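Glucose import ATP-binding protein GlcV (Sulfolobus solfataricus, PDB 1OXX) hydrolyses ATP to energise glucose uptake, serving as the nucleotide-binding subunit of the GlcSTUV ABC transporter. Local coordinates at residues I5-S10 against N23-I28. The protein carries 1 engineered substitution. Residues are numbered along the deposited sequence; the frame is centred on the assembly and turned at random.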
ATOM      1  N   ILE A   5     -15.442  13.104  -1.201  1.00  6.20           N
ATOM      2  CA  ILE A   5     -16.571  12.189  -1.107  1.00  5.41           C
ATOM      3  C   ILE A   5     -16.634  11.406  -2.398  1.00  3.12           C
ATOM      4  O   ILE A   5     -16.847  11.980  -3.462  1.00  3.87           O
ATOM      5  CB  ILE A   5     -17.934  12.894  -0.895  1.00  7.15           C
ATOM      6  CG1 ILE A   5     -17.986  13.575   0.467  1.00 17.61           C
ATOM      7  CG2 ILE A   5     -19.065  11.881  -1.022  1.00 12.05           C
ATOM      8  CD1 ILE A   5     -19.328  14.235   0.746  1.00 16.94           C
ATOM      9  N   VAL A   6     -16.435  10.094  -2.282  1.00  4.15           N
ATOM     10  CA  VAL A   6     -16.526   9.145  -3.375  1.00  2.92           C
ATOM     11  C   VAL A   6     -17.873   8.453  -3.177  1.00  4.47           C
ATOM     12  O   VAL A   6     -18.022   7.717  -2.214  1.00  5.26           O
ATOM     13  CB  VAL A   6     -15.375   8.136  -3.304  1.00  4.22           C
ATOM     14  CG1 VAL A   6     -15.445   7.138  -4.454  1.00  7.75           C
ATOM     15  CG2 VAL A   6     -14.041   8.853  -3.322  1.00  6.83           C
ATOM     16  N   LYS A   7     -18.836   8.719  -4.051  1.00  5.42           N
ATOM     17  CA  LYS A   7     -20.208   8.218  -3.897  1.00  4.70           C
ATOM     18  C   LYS A   7     -20.625   7.247  -5.001  1.00  3.75           C
ATOM     19  O   LYS A   7     -20.768   7.633  -6.167  1.00  6.35           O
ATOM     20  CB  LYS A   7     -21.179   9.398  -3.864  1.00 10.12           C
ATOM     21  CG  LYS A   7     -22.592   9.005  -3.477  1.00 14.99           C
ATOM     22  CD  LYS A   7     -22.669   8.668  -2.011  1.00 15.84           C
ATOM     23  CE  LYS A   7     -24.031   8.069  -1.646  1.00 26.18           C
ATOM     24  NZ  LYS A   7     -24.185   7.897  -0.168  1.00 24.71           N
ATOM     25  N   ASN A   8     -20.781   5.975  -4.630  1.00  5.92           N
ATOM     26  CA  ASN A   8     -21.151   4.918  -5.565  1.00  6.43           C
ATOM     27  C   ASN A   8     -20.369   4.948  -6.864  1.00  8.37           C
ATOM     28  O   ASN A   8     -20.938   4.821  -7.948  1.00 11.33           O
ATOM     29  CB  ASN A   8     -22.650   4.990  -5.876  1.00 10.55           C
ATOM     30  CG  ASN A   8     -23.502   4.855  -4.651  1.00 13.83           C
ATOM     31  OD1 ASN A   8     -24.415   5.648  -4.431  1.00 18.68           O
ATOM     32  ND2 ASN A   8     -23.221   3.843  -3.850  1.00 16.32           N
ATOM     33  N   VAL A   9     -19.061   5.106  -6.766  1.00  6.08           N
ATOM     34  CA  VAL A   9     -18.266   5.224  -7.976  1.00  6.95           C
ATOM     35  C   VAL A   9     -17.948   3.885  -8.623  1.00  6.84           C
ATOM     36  O   VAL A   9     -17.368   2.994  -8.003  1.00  9.40           O
ATOM     37  CB  VAL A   9     -16.995   5.958  -7.702  1.00  4.87           C
ATOM     38  CG1 VAL A   9     -15.989   5.745  -8.817  1.00 10.52           C
ATOM     39  CG2 VAL A   9     -17.322   7.463  -7.485  1.00 10.52           C
ATOM     40  N   SER A  10     -18.353   3.757  -9.886  1.00  8.42           N
ATOM     41  CA  SER A  10     -18.031   2.588 -10.680  1.00  6.14           C
ATOM     42  C   SER A  10     -17.320   3.037 -11.947  1.00  8.85           C
ATOM     43  O   SER A  10     -17.479   4.168 -12.398  1.00 11.21           O
ATOM     44  CB  SER A  10     -19.299   1.836 -11.043  1.00 10.32           C
ATOM     45  OG  SER A  10     -19.928   1.311  -9.892  1.00 12.11           O
ATOM     46  N   ASN A  23     -19.054   0.275  -7.359  1.00  7.79           N
ATOM     47  CA  ASN A  23     -19.749   0.958  -6.263  1.00  8.89           C
ATOM     48  C   ASN A  23     -18.883   1.277  -5.045  1.00  6.64           C
ATOM     49  O   ASN A  23     -19.175   0.867  -3.917  1.00  8.06           O
ATOM     50  CB  ASN A  23     -20.974   0.167  -5.837  1.00 11.58           C
ATOM     51  CG  ASN A  23     -22.152   1.061  -5.561  1.00 35.89           C
ATOM     52  OD1 ASN A  23     -22.781   1.566  -6.490  1.00 31.52           O
ATOM     53  ND2 ASN A  23     -22.448   1.283  -4.284  1.00 57.14           N
ATOM     54  N   VAL A  24     -17.824   2.023  -5.299  1.00  6.28           N
ATOM     55  CA  VAL A  24     -16.890   2.399  -4.251  1.00  6.59           C
ATOM     56  C   VAL A  24     -17.401   3.613  -3.489  1.00  6.22           C
ATOM     57  O   VAL A  24     -17.766   4.630  -4.080  1.00  6.53           O
ATOM     58  CB  VAL A  24     -15.506   2.686  -4.823  1.00  7.37           C
ATOM     59  CG1 VAL A  24     -14.574   3.195  -3.740  1.00  9.33           C
ATOM     60  CG2 VAL A  24     -14.930   1.451  -5.484  1.00 10.49           C
ATOM     61  N   ASN A  25     -17.442   3.492  -2.170  1.00  4.14           N
ATOM     62  CA  ASN A  25     -17.895   4.561  -1.302  1.00  6.53           C
ATOM     63  C   ASN A  25     -16.865   4.847  -0.199  1.00  6.39           C
ATOM     64  O   ASN A  25     -16.558   3.967   0.605  1.00  7.14           O
ATOM     65  CB  ASN A  25     -19.233   4.202  -0.669  1.00  5.62           C
ATOM     66  CG  ASN A  25     -20.380   4.269  -1.664  1.00  6.74           C
ATOM     67  OD1 ASN A  25     -20.846   5.353  -1.993  1.00  7.87           O
ATOM     68  ND2 ASN A  25     -20.813   3.106  -2.170  1.00  8.73           N
ATOM     69  N   ILE A  26     -16.322   6.065  -0.185  1.00  4.74           N
ATOM     70  CA  ILE A  26     -15.353   6.501   0.813  1.00  7.51           C
ATOM     71  C   ILE A  26     -15.538   7.979   1.061  1.00  4.77           C
ATOM     72  O   ILE A  26     -15.757   8.732   0.119  1.00  5.07           O
ATOM     73  CB  ILE A  26     -13.896   6.343   0.326  1.00  6.98           C
ATOM     74  CG1 ILE A  26     -13.667   5.045  -0.417  1.00 11.55           C
ATOM     75  CG2 ILE A  26     -12.942   6.463   1.501  1.00  8.86           C
ATOM     76  CD1 ILE A  26     -12.300   4.990  -1.092  1.00 13.60           C
ATOM     77  N   ASN A  27     -15.480   8.373   2.331  1.00  3.85           N
ATOM     78  CA  ASN A  27     -15.473   9.776   2.717  1.00  3.67           C
ATOM     79  C   ASN A  27     -14.111  10.050   3.338  1.00  5.16           C
ATOM     80  O   ASN A  27     -13.824   9.592   4.459  1.00  6.97           O
ATOM     81  CB  ASN A  27     -16.573  10.114   3.729  1.00  6.24           C
ATOM     82  CG  ASN A  27     -17.968   9.785   3.231  1.00  7.31           C
ATOM     83  OD1 ASN A  27     -18.282   9.963   2.051  1.00  7.20           O
ATOM     84  ND2 ASN A  27     -18.840   9.353   4.150  1.00  6.04           N
ATOM     85  N   ILE A  28     -13.231  10.733   2.605  1.00  5.15           N
ATOM     86  CA  ILE A  28     -11.881  11.066   3.075  1.00  6.70           C
ATOM     87  C   ILE A  28     -11.912  12.457   3.668  1.00  5.35           C
ATOM     88  O   ILE A  28     -12.354  13.400   3.025  1.00  7.52           O
ATOM     89  CB  ILE A  28     -10.881  11.004   1.896  1.00  7.50           C
ATOM     90  CG1 ILE A  28     -10.867   9.594   1.309  1.00  8.39           C
ATOM     91  CG2 ILE A  28      -9.489  11.388   2.349  1.00  8.14           C
ATOM     92  CD1 ILE A  28     -10.028   9.452   0.051  1.00 10.38           C
TER
HETATM   93  O   HOH W   1     -19.328   8.046   0.205  1.00 12.40           O
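V6 and I26 exchange two backbone hydrogen bonds, of which V6 N to I26 O is the shorter at 2.8 Å. Beyond a break in the pattern V9 and V24 do the same, with V24 N donating almost straight (178°) to V9 O. The register slips by one residue between these pairs, a G1 beta bulge in which N8 and V9 both face V24, while N23 and V24 both face V9 in a second.

Side-chain oxygens take up the N-H groups that the bulges turn aside. N25 OD1 receives N8 N at 2.7 Å, the donor standing well above the plane of the amide; with chi1 at -73° N25 CG stands beside its own backbone N, anti to the carbonyl carbon, and from there the amide oxygen comes to N8 N. An alanine at N25 would probably leave N8 N without its acceptor and the bulge less firmly held. S10 OG likewise accepts N23 N at 2.9 Å.

This is the hairpin of strands 4-13 and 18-28, at one edge of the antiparallel beta subdomain of the ABC-ATPase, with strand 61-64 flanking 4-13.

Apolar contacts gather on the buried face, where V6 CG1 meets V24 CG1 at 4.1 Å; helix 41-52, whose first turn belongs to the Walker A (P-loop) motif, packs against V6 and I26 through I51 and F47. On the other face, a water donates to both V6 O and N27 OD1, and I5 CG2 lies 3.7 Å from N27 OD1.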